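Local coordinates for protein endo-beta-mannanase (PDB 4QP0) that probably hydrolyses, at random internal positions, the (1->4)-beta-D-mannosidic linkages of mannans, galactomannans and glucomannans, at residues Gly169-Asn174 with Ile290-Gly295; His256-Ala261 with Asp334-Cys339; Trp262-Gly265 with Ser269-Val272; Gln273-His278 with Pro307-Thr312; Thr312-Asp317 with Thr350-Ala355. All blocks are in the same frame, centred on the assembly; numbering follows the deposited sequence.

Contact 1 (Gly169-Asn174 with Ile290-Gly295); sequences GWEIAN and IMEEYG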
# COMPACT_ATOMS: atom_id res chain seq x y z
N GLY A 169 8.82 1.41 -4.20
CA GLY A 169 9.12 1.81 -2.84
C GLY A 169 8.47 0.88 -1.85
O GLY A 169 7.61 0.08 -2.21
N TRP A 170 8.90 1.00 -0.60
CA TRP A 170 8.37 0.20 0.52
C TRP A 170 7.27 0.89 1.29
O TRP A 170 7.34 2.09 1.55
CB TRP A 170 9.49 -0.13 1.49
CG TRP A 170 10.65 -0.79 0.82
CD1 TRP A 170 11.91 -0.26 0.59
CD2 TRP A 170 10.69 -2.14 0.24
NE1 TRP A 170 12.72 -1.16 -0.07
CE2 TRP A 170 12.04 -2.31 -0.31
CE3 TRP A 170 9.78 -3.19 0.13
CZ2 TRP A 170 12.44 -3.49 -0.93
CZ3 TRP A 170 10.19 -4.37 -0.50
CH2 TRP A 170 11.49 -4.52 -1.02
N GLU A 171 6.26 0.12 1.69
CA GLU A 171 5.26 0.62 2.62
C GLU A 171 5.33 -0.20 3.90
O GLU A 171 5.35 -1.43 3.85
CB GLU A 171 3.86 0.53 2.02
CG GLU A 171 3.71 1.26 0.71
CD GLU A 171 2.28 1.66 0.43
OE1 GLU A 171 1.37 0.81 0.58
OE2 GLU A 171 2.08 2.84 0.08
N ILE A 172 5.35 0.51 5.02
CA ILE A 172 5.47 -0.10 6.36
C ILE A 172 4.37 -1.13 6.65
O ILE A 172 4.65 -2.30 6.92
CB ILE A 172 5.48 0.97 7.47
CG1 ILE A 172 6.73 1.85 7.36
CG2 ILE A 172 5.38 0.32 8.85
CD1 ILE A 172 6.66 3.15 8.14
N ALA A 173 3.11 -0.67 6.59
CA ALA A 173 1.96 -1.52 6.87
C ALA A 173 0.72 -1.00 6.16
O ALA A 173 0.60 0.18 5.87
CB ALA A 173 1.72 -1.60 8.36
N ASN A 174 -0.21 -1.91 5.89
CA ASN A 174 -1.47 -1.56 5.28
C ASN A 174 -2.47 -1.03 6.31
O ASN A 174 -2.78 -1.71 7.29
CB ASN A 174 -2.06 -2.75 4.53
CG ASN A 174 -3.29 -2.40 3.76
OD1 ASN A 174 -3.30 -1.43 2.99
ND2 ASN A 174 -4.35 -3.18 3.94
N ILE A 290 -0.28 10.08 -2.78
CA ILE A 290 -0.91 9.13 -3.69
C ILE A 290 -2.18 8.57 -3.06
O ILE A 290 -2.17 8.09 -1.91
CB ILE A 290 0.08 8.01 -4.11
CG1 ILE A 290 -0.53 7.09 -5.17
CG2 ILE A 290 0.59 7.23 -2.90
CD1 ILE A 290 0.33 5.90 -5.54
N MET A 291 -3.28 8.67 -3.79
CA MET A 291 -4.51 7.99 -3.43
C MET A 291 -4.34 6.57 -3.91
O MET A 291 -4.71 6.22 -5.03
CB MET A 291 -5.73 8.65 -4.08
CG MET A 291 -7.05 7.98 -3.73
SD MET A 291 -8.46 9.03 -4.09
CE MET A 291 -8.50 9.04 -5.88
N GLU A 292 -3.73 5.76 -3.06
CA GLU A 292 -3.22 4.47 -3.51
C GLU A 292 -4.27 3.38 -3.46
O GLU A 292 -4.06 2.30 -4.01
CB GLU A 292 -1.99 4.08 -2.71
CG GLU A 292 -2.25 3.98 -1.22
CD GLU A 292 -1.15 3.24 -0.52
OE1 GLU A 292 -0.16 2.91 -1.22
OE2 GLU A 292 -1.26 2.97 0.70
N GLU A 293 -5.37 3.65 -2.77
CA GLU A 293 -6.56 2.79 -2.81
C GLU A 293 -7.79 3.66 -2.98
O GLU A 293 -7.98 4.64 -2.26
CB GLU A 293 -6.72 1.98 -1.52
CG GLU A 293 -6.04 0.62 -1.54
CD GLU A 293 -6.39 -0.24 -0.33
OE1 GLU A 293 -7.60 -0.44 -0.06
OE2 GLU A 293 -5.46 -0.74 0.33
N TYR A 294 -8.61 3.30 -3.95
CA TYR A 294 -9.98 3.80 -3.99
C TYR A 294 -10.89 2.78 -4.63
O TYR A 294 -10.45 1.98 -5.46
CB TYR A 294 -10.10 5.19 -4.64
CG TYR A 294 -9.72 5.29 -6.08
CD1 TYR A 294 -10.68 5.23 -7.08
CD2 TYR A 294 -8.39 5.51 -6.45
CE1 TYR A 294 -10.33 5.36 -8.42
CE2 TYR A 294 -8.03 5.63 -7.77
CZ TYR A 294 -9.00 5.56 -8.76
OH TYR A 294 -8.64 5.67 -10.08
N GLY A 295 -12.15 2.78 -4.22
CA GLY A 295 -13.09 1.81 -4.74
C GLY A 295 -14.54 2.12 -4.47
O GLY A 295 -14.88 2.79 -3.50
O HOH W 1 -6.92 -2.82 1.97
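Strands 167-171 and 289-294 are not sheet neighbours but face each other across the barrel, and the nearest alpha carbons of segments 169-174 and 290-295, N174 CA and E293 CA, are 10.5 Å apart. The gap is spanned by side chains, two of them glutamates in direct contact. E171 and E292 reach toward each other until E171 OE2 lies 2.6 Å from E292 OE1, their carboxylate planes 66° apart. R53 probably offsets the like charges, its NE forming salt bridges with E171 OE1 and E292 OE1, while T106 OG1 is hydrogen-bonded to E171 OE1 and H256 NE2 to E292 OE2. E292 reaches inward with CG between its backbone N and carbonyl carbon (chi1 58°). Nearer the barrel mouth, the N174 amide and the E293 carboxylate lie nearly coplanar but are joined through a water, which accepts from N174 ND2 at 3.3 Å and donates to E293 OE2 at 3.0 Å. R53 grips this pair too, and Y258 OH takes E293 OE1. Buried acids, amide and arginine at the C-terminal ends of barrel strands four and seven are consistent with the active-site floor of a family 5 TIM barrel, whose two catalytic glutamates lie at these strand ends.

Contact 2 (His256-Ala261 with Asp334-Cys339); sequences HLYPEA and DGFGIC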
# COMPACT_ATOMS: atom_id res chain seq x y z
N HIS A 256 -6.38 6.52 1.21
CA HIS A 256 -7.34 5.61 0.60
C HIS A 256 -8.67 6.29 0.55
O HIS A 256 -8.91 7.25 1.28
CB HIS A 256 -7.42 4.33 1.42
CG HIS A 256 -6.12 3.57 1.51
ND1 HIS A 256 -6.06 2.26 1.78
CD2 HIS A 256 -4.80 3.99 1.34
CE1 HIS A 256 -4.77 1.86 1.79
NE2 HIS A 256 -4.01 2.92 1.52
N LEU A 257 -9.54 5.80 -0.32
CA LEU A 257 -10.90 6.33 -0.43
C LEU A 257 -11.94 5.21 -0.49
O LEU A 257 -12.01 4.46 -1.46
CB LEU A 257 -11.02 7.27 -1.64
CG LEU A 257 -12.39 7.91 -1.94
CD1 LEU A 257 -12.94 8.64 -0.72
CD2 LEU A 257 -12.30 8.85 -3.13
N TYR A 258 -12.74 5.11 0.58
CA TYR A 258 -13.83 4.15 0.68
C TYR A 258 -15.06 4.78 1.36
O TYR A 258 -15.26 4.60 2.57
CB TYR A 258 -13.38 2.88 1.43
CG TYR A 258 -12.39 2.04 0.65
CD1 TYR A 258 -12.82 1.21 -0.39
CD2 TYR A 258 -11.03 2.08 0.95
CE1 TYR A 258 -11.92 0.44 -1.11
CE2 TYR A 258 -10.13 1.31 0.24
CZ TYR A 258 -10.58 0.49 -0.79
OH TYR A 258 -9.68 -0.28 -1.51
N PRO A 259 -15.87 5.52 0.57
CA PRO A 259 -17.01 6.25 1.15
C PRO A 259 -18.10 5.35 1.72
O PRO A 259 -18.74 5.73 2.70
CB PRO A 259 -17.55 7.08 -0.02
CG PRO A 259 -17.02 6.42 -1.25
CD PRO A 259 -15.71 5.79 -0.87
N GLU A 260 -18.30 4.17 1.12
CA GLU A 260 -19.33 3.22 1.59
C GLU A 260 -18.95 2.61 2.93
O GLU A 260 -19.78 2.55 3.84
CB GLU A 260 -19.57 2.13 0.55
CG GLU A 260 -20.11 2.64 -0.77
CD GLU A 260 -20.17 1.55 -1.83
OE1 GLU A 260 -19.10 1.15 -2.35
OE2 GLU A 260 -21.29 1.10 -2.15
N ALA A 261 -17.70 2.19 3.07
CA ALA A 261 -17.19 1.62 4.31
C ALA A 261 -17.20 2.64 5.44
O ALA A 261 -17.34 2.28 6.62
CB ALA A 261 -15.78 1.07 4.12
N ASP A 334 -14.28 -9.15 -4.75
CA ASP A 334 -14.85 -8.65 -3.50
C ASP A 334 -15.91 -7.57 -3.73
O ASP A 334 -16.42 -6.99 -2.77
CB ASP A 334 -13.74 -8.13 -2.58
CG ASP A 334 -13.02 -6.90 -3.15
OD1 ASP A 334 -13.22 -6.53 -4.33
OD2 ASP A 334 -12.23 -6.29 -2.39
N GLY A 335 -16.23 -7.29 -4.99
CA GLY A 335 -17.16 -6.22 -5.34
C GLY A 335 -16.45 -5.08 -6.05
O GLY A 335 -17.04 -4.38 -6.87
N PHE A 336 -15.16 -4.92 -5.76
CA PHE A 336 -14.36 -3.85 -6.33
C PHE A 336 -13.52 -4.28 -7.54
O PHE A 336 -12.85 -3.46 -8.16
CB PHE A 336 -13.43 -3.26 -5.28
CG PHE A 336 -14.14 -2.69 -4.08
CD1 PHE A 336 -14.73 -1.43 -4.13
CD2 PHE A 336 -14.16 -3.39 -2.88
CE1 PHE A 336 -15.36 -0.90 -3.01
CE2 PHE A 336 -14.79 -2.87 -1.76
CZ PHE A 336 -15.39 -1.62 -1.83
N GLY A 337 -13.56 -5.58 -7.86
CA GLY A 337 -12.76 -6.13 -8.95
C GLY A 337 -13.16 -5.60 -10.31
O GLY A 337 -14.33 -5.67 -10.69
N ILE A 338 -12.18 -5.06 -11.03
CA ILE A 338 -12.35 -4.55 -12.39
C ILE A 338 -11.47 -5.37 -13.34
O ILE A 338 -10.28 -5.56 -13.08
CB ILE A 338 -11.96 -3.05 -12.49
CG1 ILE A 338 -13.06 -2.17 -11.89
CG2 ILE A 338 -11.69 -2.64 -13.94
CD1 ILE A 338 -12.67 -0.72 -11.69
N CYS A 339 -12.07 -5.88 -14.42
CA CYS A 339 -11.33 -6.65 -15.41
C CYS A 339 -10.88 -5.72 -16.53
O CYS A 339 -11.48 -4.66 -16.73
CB CYS A 339 -12.18 -7.78 -16.00
SG CYS A 339 -13.19 -8.71 -14.82
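An edge-to-face aromatic pair, Y258 with F336, joins two loops on the C-terminal rim of the TIM barrel. Tyrosine and phenylalanine suit this half-exposed place, since a ring can span from one loop to the other and pack without needing a polar partner across the gap. The edge of Y258 points at the face of F336, with centroids 5.5 Å apart and planes at 76°. Y258 CE1 stands above the F336 ring, displaced toward its rim, and Y258 CD1 is 4.1 Å from F336 CZ. The E293 bond at its OH anchors the far end of the tyrosine. E260 adds a looser touch, its OE1 4.3 Å from F336 CE1, while that same oxygen bonds to S297. On the other loop an Asx turn presents the phenylalanine: F336 N donates to D334 OD1 at 2.9 Å (155° at the hydrogen), reaching the carboxylate from above its plane. G335, between them, has a positive phi of 112° at which a CB would jam against the preceding carbonyl oxygen, so only glycine sits there comfortably. Beyond the pair, L257 pairs by backbone with E293 and G295, at and just past the end of strand 289-294, W324 NE1 holds D334 OD2, and C339 is in disulfide linkage with C330. Helix 299-315 approaches both loops, with R302 bonded to G335 O and L301 packed on E260.

Contact 3 (Trp262-Gly265 with Ser269-Val272); sequences WSKG and SWSV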
# COMPACT_ATOMS: atom_id res chain seq x y z
N TRP A 262 -17.05 3.91 5.08
CA TRP A 262 -16.94 4.98 6.06
C TRP A 262 -18.25 5.70 6.19
O TRP A 262 -18.38 6.65 6.98
CB TRP A 262 -15.84 5.95 5.66
CG TRP A 262 -14.49 5.30 5.46
CD1 TRP A 262 -14.08 4.05 5.89
CD2 TRP A 262 -13.31 5.87 4.78
NE1 TRP A 262 -12.78 3.80 5.53
CE2 TRP A 262 -12.26 4.85 4.87
CE3 TRP A 262 -13.04 7.06 4.13
CZ2 TRP A 262 -11.00 5.04 4.33
CZ3 TRP A 262 -11.76 7.24 3.59
CH2 TRP A 262 -10.77 6.26 3.69
N SER A 263 -19.23 5.23 5.42
CA SER A 263 -20.58 5.81 5.34
C SER A 263 -20.58 7.33 5.06
O SER A 263 -21.10 8.13 5.84
CB SER A 263 -21.43 5.44 6.57
OG SER A 263 -20.80 5.85 7.77
N LYS A 264 -20.00 7.72 3.94
CA LYS A 264 -19.94 9.12 3.58
C LYS A 264 -20.83 9.45 2.39
O LYS A 264 -20.84 10.59 1.92
CB LYS A 264 -18.50 9.56 3.34
CG LYS A 264 -17.64 9.49 4.60
CD LYS A 264 -18.15 10.44 5.67
CE LYS A 264 -17.25 10.42 6.89
NZ LYS A 264 -17.45 9.18 7.68
N GLY A 265 -21.59 8.46 1.93
CA GLY A 265 -22.51 8.65 0.82
C GLY A 265 -21.77 8.61 -0.50
O GLY A 265 -20.79 9.33 -0.69
N SER A 269 -20.54 15.31 -1.72
CA SER A 269 -19.29 16.03 -1.96
C SER A 269 -18.10 15.63 -1.06
O SER A 269 -16.99 16.14 -1.24
CB SER A 269 -19.53 17.54 -1.86
OG SER A 269 -20.23 17.86 -0.67
N TRP A 270 -18.33 14.72 -0.11
CA TRP A 270 -17.30 14.37 0.88
C TRP A 270 -16.06 13.78 0.26
O TRP A 270 -14.94 14.08 0.68
CB TRP A 270 -17.86 13.41 1.92
CG TRP A 270 -16.95 13.17 3.11
CD1 TRP A 270 -16.97 13.82 4.35
CD2 TRP A 270 -15.86 12.18 3.22
NE1 TRP A 270 -15.99 13.32 5.18
CE2 TRP A 270 -15.29 12.34 4.57
CE3 TRP A 270 -15.32 11.23 2.36
CZ2 TRP A 270 -14.23 11.57 5.02
CZ3 TRP A 270 -14.25 10.45 2.83
CH2 TRP A 270 -13.72 10.62 4.12
N SER A 271 -16.26 12.96 -0.77
CA SER A 271 -15.17 12.23 -1.41
C SER A 271 -14.29 13.15 -2.25
O SER A 271 -13.06 13.04 -2.19
CB SER A 271 -15.72 11.09 -2.27
OG SER A 271 -16.21 10.03 -1.45
N VAL A 272 -14.91 14.02 -3.04
CA VAL A 272 -14.16 15.02 -3.78
C VAL A 272 -13.40 15.90 -2.80
O VAL A 272 -12.22 16.16 -2.99
CB VAL A 272 -15.08 15.89 -4.65
CG1 VAL A 272 -14.30 17.07 -5.22
CG2 VAL A 272 -15.70 15.07 -5.77
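The loop 262-265 passes alongside the first turn of helix 270-284, bringing K264 CA within 6.5 Å of W270 CA. This is one of the connections of the TIM barrel that lead from a strand, here 253-257, over the rim into the following helix. K264 lays its aliphatic chain over one face of the W270 indole. K264 CG sits 3.5 Å from W270 CD2, and K264 CD is a CH-pi donor 3.6 Å from the centroid of the W270 five-membered ring, 8° off its normal. A lysine fits here because its methylenes are apolar enough to blanket a tryptophan while its ammonium can still reach polar groups; the cation-pi term itself is long and at most weak. W270 CG, anti to its backbone N (chi1 -170°), turns the indole toward segment 262-265. The ring also meets W262 at about a right angle, W270 CH2 lying 3.6 Å from W262 CE3 at the edge of the W262 ring. Around this pair, W274 stacks with W270, F222 packs edge-to-face with W262, and W270 NE1 bonds to D230. The bends in the lysine, at chi2 and chi4, turn its end back to its own loop: W262 O accepts from K264 NZ at 2.8 Å and from S263 OG at 2.7 Å, the two donors arriving from opposite faces of the carbonyl plane.

Contact 4 (Gln273-His278 with Pro307-Thr312); sequences QWIKDH and PVWQGT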
# COMPACT_ATOMS: atom_id res chain seq x y z
N GLN A 273 -14.08 16.37 -1.77
CA GLN A 273 -13.42 17.17 -0.73
C GLN A 273 -12.24 16.42 -0.08
O GLN A 273 -11.24 17.04 0.27
CB GLN A 273 -14.42 17.63 0.34
CG GLN A 273 -13.83 18.56 1.39
CD GLN A 273 -13.74 19.99 0.90
OE1 GLN A 273 -14.75 20.68 0.81
NE2 GLN A 273 -12.52 20.45 0.60
N TRP A 274 -12.37 15.11 0.04
CA TRP A 274 -11.33 14.26 0.64
C TRP A 274 -10.06 14.24 -0.18
O TRP A 274 -8.95 14.32 0.39
CB TRP A 274 -11.89 12.85 0.79
CG TRP A 274 -10.99 11.81 1.42
CD1 TRP A 274 -10.48 10.66 0.84
CD2 TRP A 274 -10.52 11.77 2.81
NE1 TRP A 274 -9.74 9.94 1.73
CE2 TRP A 274 -9.71 10.55 2.93
CE3 TRP A 274 -10.66 12.59 3.92
CZ2 TRP A 274 -9.09 10.18 4.13
CZ3 TRP A 274 -10.03 12.21 5.12
CH2 TRP A 274 -9.26 11.04 5.21
N ILE A 275 -10.21 14.13 -1.50
CA ILE A 275 -9.08 14.16 -2.44
C ILE A 275 -8.41 15.54 -2.40
O ILE A 275 -7.21 15.64 -2.13
CB ILE A 275 -9.51 13.82 -3.89
CG1 ILE A 275 -10.07 12.39 -3.98
CG2 ILE A 275 -8.35 13.99 -4.87
CD1 ILE A 275 -11.05 12.18 -5.10
N LYS A 276 -9.20 16.58 -2.66
CA LYS A 276 -8.73 17.97 -2.61
C LYS A 276 -7.92 18.22 -1.33
O LYS A 276 -6.84 18.81 -1.39
CB LYS A 276 -9.91 18.95 -2.69
CG LYS A 276 -10.57 19.04 -4.06
CD LYS A 276 -11.95 19.68 -3.98
CE LYS A 276 -11.93 21.18 -4.24
NZ LYS A 276 -11.77 21.97 -2.99
N ASP A 277 -8.45 17.77 -0.19
CA ASP A 277 -7.77 17.93 1.10
C ASP A 277 -6.39 17.28 1.15
O ASP A 277 -5.46 17.83 1.73
CB ASP A 277 -8.63 17.43 2.26
CG ASP A 277 -9.81 18.35 2.56
OD1 ASP A 277 -9.81 19.51 2.08
OD2 ASP A 277 -10.75 17.91 3.27
N HIS A 278 -6.25 16.11 0.54
CA HIS A 278 -4.94 15.46 0.44
C HIS A 278 -4.04 16.06 -0.62
O HIS A 278 -2.82 16.12 -0.42
CB HIS A 278 -5.07 13.96 0.28
CG HIS A 278 -5.70 13.28 1.47
ND1 HIS A 278 -4.97 12.72 2.45
CD2 HIS A 278 -7.03 13.10 1.83
CE1 HIS A 278 -5.79 12.21 3.39
NE2 HIS A 278 -7.05 12.45 3.00
N PRO A 307 -14.98 8.98 -12.80
CA PRO A 307 -14.60 10.13 -13.63
C PRO A 307 -14.54 11.44 -12.83
O PRO A 307 -13.68 12.29 -13.10
CB PRO A 307 -15.71 10.20 -14.68
CG PRO A 307 -16.20 8.80 -14.79
CD PRO A 307 -16.12 8.24 -13.40
N VAL A 308 -15.43 11.58 -11.86
CA VAL A 308 -15.46 12.75 -11.00
C VAL A 308 -14.19 12.80 -10.15
O VAL A 308 -13.49 13.82 -10.14
CB VAL A 308 -16.72 12.78 -10.09
CG1 VAL A 308 -16.77 14.06 -9.26
CG2 VAL A 308 -17.98 12.65 -10.94
N TRP A 309 -13.89 11.68 -9.48
CA TRP A 309 -12.73 11.59 -8.58
C TRP A 309 -11.44 11.75 -9.33
O TRP A 309 -10.49 12.37 -8.83
CB TRP A 309 -12.68 10.24 -7.87
CG TRP A 309 -13.81 9.94 -6.92
CD1 TRP A 309 -14.86 10.77 -6.52
CD2 TRP A 309 -14.01 8.70 -6.16
NE1 TRP A 309 -15.68 10.13 -5.62
CE2 TRP A 309 -15.22 8.89 -5.36
CE3 TRP A 309 -13.32 7.48 -6.08
CZ2 TRP A 309 -15.71 7.89 -4.53
CZ3 TRP A 309 -13.83 6.49 -5.23
CH2 TRP A 309 -14.98 6.70 -4.47
N GLN A 310 -11.38 11.17 -10.52
CA GLN A 310 -10.18 11.19 -11.33
C GLN A 310 -9.91 12.59 -11.89
O GLN A 310 -8.78 13.08 -11.85
CB GLN A 310 -10.26 10.11 -12.42
CG GLN A 310 -10.07 8.70 -11.86
CD GLN A 310 -10.40 7.57 -12.83
OE1 GLN A 310 -10.87 7.81 -13.95
NE2 GLN A 310 -10.17 6.34 -12.40
N GLY A 311 -10.97 13.25 -12.37
CA GLY A 311 -10.93 14.66 -12.75
C GLY A 311 -10.48 15.60 -11.64
O GLY A 311 -9.80 16.59 -11.89
N THR A 312 -10.84 15.27 -10.40
CA THR A 312 -10.34 15.99 -9.22
C THR A 312 -8.83 15.81 -9.07
O THR A 312 -8.11 16.78 -8.86
CB THR A 312 -11.05 15.55 -7.92
OG1 THR A 312 -12.46 15.72 -8.09
CG2 THR A 312 -10.58 16.38 -6.72
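The carbonyl oxygen of V308 is gripped twice by T312, a residue whose methyl faces the neighbouring helix. T312 N makes the ordinary helical bond to V308 O at 3.0 Å, and T312 OG1 adds a second to V308 O, also 3.0 Å, from the opposite face of the carbonyl plane. Threonine does well here: its hydroxyl is bonded back into its own helix, and CG2 is turned to the contact with I275 and K276. T312 CG2, anti to the backbone N, lies 3.8 Å from I275 CG2 and equally 3.8 Å from K276 CG. The second half of I275 goes to the other neighbour, I275 CD1 meeting W309 CB at 3.8 Å and lying close to the W309 carbonyl oxygen as well. The two branches of I275 thus meet different residues of one helical turn, CD1 with W309 and CG2 with T312. The two helices, 270-284 and 299-315, are successive members of the outer ring of the TIM barrel, linked through strand 289-294. Their segments run nearly parallel, 9.8 Å apart at closest approach and crossing at -18°. Behind them lies the barrel wall: I275 also touches L257 and M291, and W309 rests on L257 and Y294. Toward the surface K276 touches with CG, then bends at chi3 and chi4 and carries its ammonium away. On the outer side of helix 270-284, Q273 NE2 donates to D277 OD1 at 3.2 Å, tilted from the amide plane, and Y233 OH bonds to D277 OD2.

Contact 5 (Thr312-Asp317 with Thr350-Ala355); sequences TVEDED and TNHADA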
# COMPACT_ATOMS: atom_id res chain seq x y z
N THR A 312 -10.84 15.27 -10.40
CA THR A 312 -10.34 15.99 -9.22
C THR A 312 -8.83 15.81 -9.07
O THR A 312 -8.11 16.78 -8.86
CB THR A 312 -11.05 15.55 -7.92
OG1 THR A 312 -12.46 15.72 -8.09
CG2 THR A 312 -10.58 16.38 -6.72
N VAL A 313 -8.36 14.56 -9.19
CA VAL A 313 -6.93 14.22 -9.08
C VAL A 313 -6.10 14.95 -10.13
O VAL A 313 -4.98 15.43 -9.83
CB VAL A 313 -6.71 12.69 -9.15
CG1 VAL A 313 -5.28 12.36 -9.51
CG2 VAL A 313 -7.09 12.04 -7.83
N GLU A 314 -6.64 15.04 -11.35
CA GLU A 314 -6.04 15.81 -12.44
C GLU A 314 -5.90 17.29 -12.08
O GLU A 314 -4.79 17.82 -12.04
CB GLU A 314 -6.86 15.64 -13.73
CG GLU A 314 -6.46 14.40 -14.53
CD GLU A 314 -7.62 13.76 -15.29
OE1 GLU A 314 -8.50 14.48 -15.81
OE2 GLU A 314 -7.63 12.52 -15.37
N ASP A 315 -7.03 17.95 -11.80
CA ASP A 315 -7.06 19.39 -11.51
C ASP A 315 -6.30 19.80 -10.25
O ASP A 315 -5.70 20.88 -10.21
CB ASP A 315 -8.51 19.87 -11.41
CG ASP A 315 -9.29 19.66 -12.69
OD1 ASP A 315 -8.67 19.46 -13.75
OD2 ASP A 315 -10.54 19.71 -12.64
N GLU A 316 -6.34 18.96 -9.22
CA GLU A 316 -5.65 19.25 -7.97
C GLU A 316 -4.16 18.97 -8.09
O GLU A 316 -3.39 19.31 -7.18
CB GLU A 316 -6.27 18.46 -6.81
CG GLU A 316 -7.65 18.93 -6.34
CD GLU A 316 -7.70 20.39 -5.89
OE1 GLU A 316 -6.72 20.89 -5.29
OE2 GLU A 316 -8.74 21.05 -6.12
N ASP A 317 -3.76 18.34 -9.20
CA ASP A 317 -2.36 18.02 -9.49
C ASP A 317 -1.77 17.01 -8.48
O ASP A 317 -0.59 17.07 -8.10
CB ASP A 317 -1.51 19.30 -9.55
CG ASP A 317 -0.49 19.28 -10.67
OD1 ASP A 317 -0.90 19.30 -11.85
OD2 ASP A 317 0.73 19.28 -10.37
N THR A 350 -9.20 3.70 -18.13
CA THR A 350 -8.34 4.00 -19.27
C THR A 350 -8.15 5.49 -19.56
O THR A 350 -7.01 5.95 -19.68
CB THR A 350 -8.75 3.18 -20.53
OG1 THR A 350 -8.00 1.97 -20.55
CG2 THR A 350 -8.50 3.93 -21.83
N ASN A 351 -9.26 6.22 -19.67
CA ASN A 351 -9.19 7.66 -19.92
C ASN A 351 -8.23 8.37 -18.98
O ASN A 351 -7.45 9.21 -19.41
CB ASN A 351 -10.58 8.29 -19.84
CG ASN A 351 -11.44 7.97 -21.06
OD1 ASN A 351 -10.99 7.33 -22.02
ND2 ASN A 351 -12.70 8.41 -21.02
N HIS A 352 -8.29 8.00 -17.70
CA HIS A 352 -7.48 8.63 -16.68
C HIS A 352 -6.04 8.21 -16.72
O HIS A 352 -5.15 9.03 -16.47
CB HIS A 352 -8.06 8.35 -15.30
CG HIS A 352 -7.32 9.03 -14.17
ND1 HIS A 352 -7.16 10.36 -14.11
CD2 HIS A 352 -6.71 8.50 -13.03
CE1 HIS A 352 -6.48 10.68 -12.99
NE2 HIS A 352 -6.20 9.54 -12.34
N ALA A 353 -5.79 6.93 -17.03
CA ALA A 353 -4.43 6.41 -17.10
C ALA A 353 -3.61 7.18 -18.13
O ALA A 353 -2.48 7.61 -17.85
CB ALA A 353 -4.43 4.92 -17.41
N ASP A 354 -4.19 7.38 -19.32
CA ASP A 354 -3.58 8.16 -20.40
C ASP A 354 -3.33 9.61 -20.02
O ASP A 354 -2.30 10.18 -20.36
CB ASP A 354 -4.44 8.10 -21.68
CG ASP A 354 -4.66 6.67 -22.17
OD1 ASP A 354 -3.69 5.87 -22.22
OD2 ASP A 354 -5.81 6.34 -22.52
N ALA A 355 -4.29 10.21 -19.30
CA ALA A 355 -4.19 11.61 -18.89
C ALA A 355 -3.07 11.84 -17.87
O ALA A 355 -2.40 12.88 -17.91
CB ALA A 355 -5.53 12.11 -18.37
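A histidine-carboxylate hydrogen bond joins the end of helix 299-315 to helix 345-358. H352 ND1 donates to E314 OE2 at 2.5 Å, with 151° at the hydrogen. The oxygen lies in the plane of the imidazole and is used on its anti side, 21° out of the carboxylate plane. H352 gets there with CG anti to its backbone N (chi1 -177°), while the glutamate bends at chi2 to bring its carboxylate to the edge of the ring. At its other nitrogen, NE2, the histidine is bonded to D321 of strand 320-323, so the imidazole rotation is fixed from both ends; two acidic partners would probably favour the doubly protonated, positively charged form. Both helices belong to the outer layer of the TIM barrel, the second being the C-terminal one, and the imidazole reaches from it through to the last barrel strand. Small and branched apolar groups fit round the polar bond: V313 CG1 lies at the ring edge, 4.0 Å from H352 CE1, and A355 CB is 3.7 Å from E314 OE2, where a methyl leaves room for the carboxylate. Just beyond, D317 takes a positive phi in the Schellman motif that ends helix 299-315, and its carboxylate forms a salt bridge with K359.

In the fold
From the N terminus, contact 1 opens first, at strand 167-171, and closes at strand 289-294. Contact 2 begins within that span, at the end of strand 253-257, and closes only at 334-339, so the two cross. Contact 3 is a short local closure inside both, where the loop after strand 253-257 turns into helix 270-284. Contact 4 follows it on the same helix and reaches helix 299-315; it lies within contact 2 and crosses contact 1. Contact 5 starts at T312, shared with contact 4, crosses contact 2 and brings in the C-terminal helix. Contact 1 spans the interior, contact 2 the rim, contact 3 a strand-to-helix loop, and contacts 4 and 5 the outer helices.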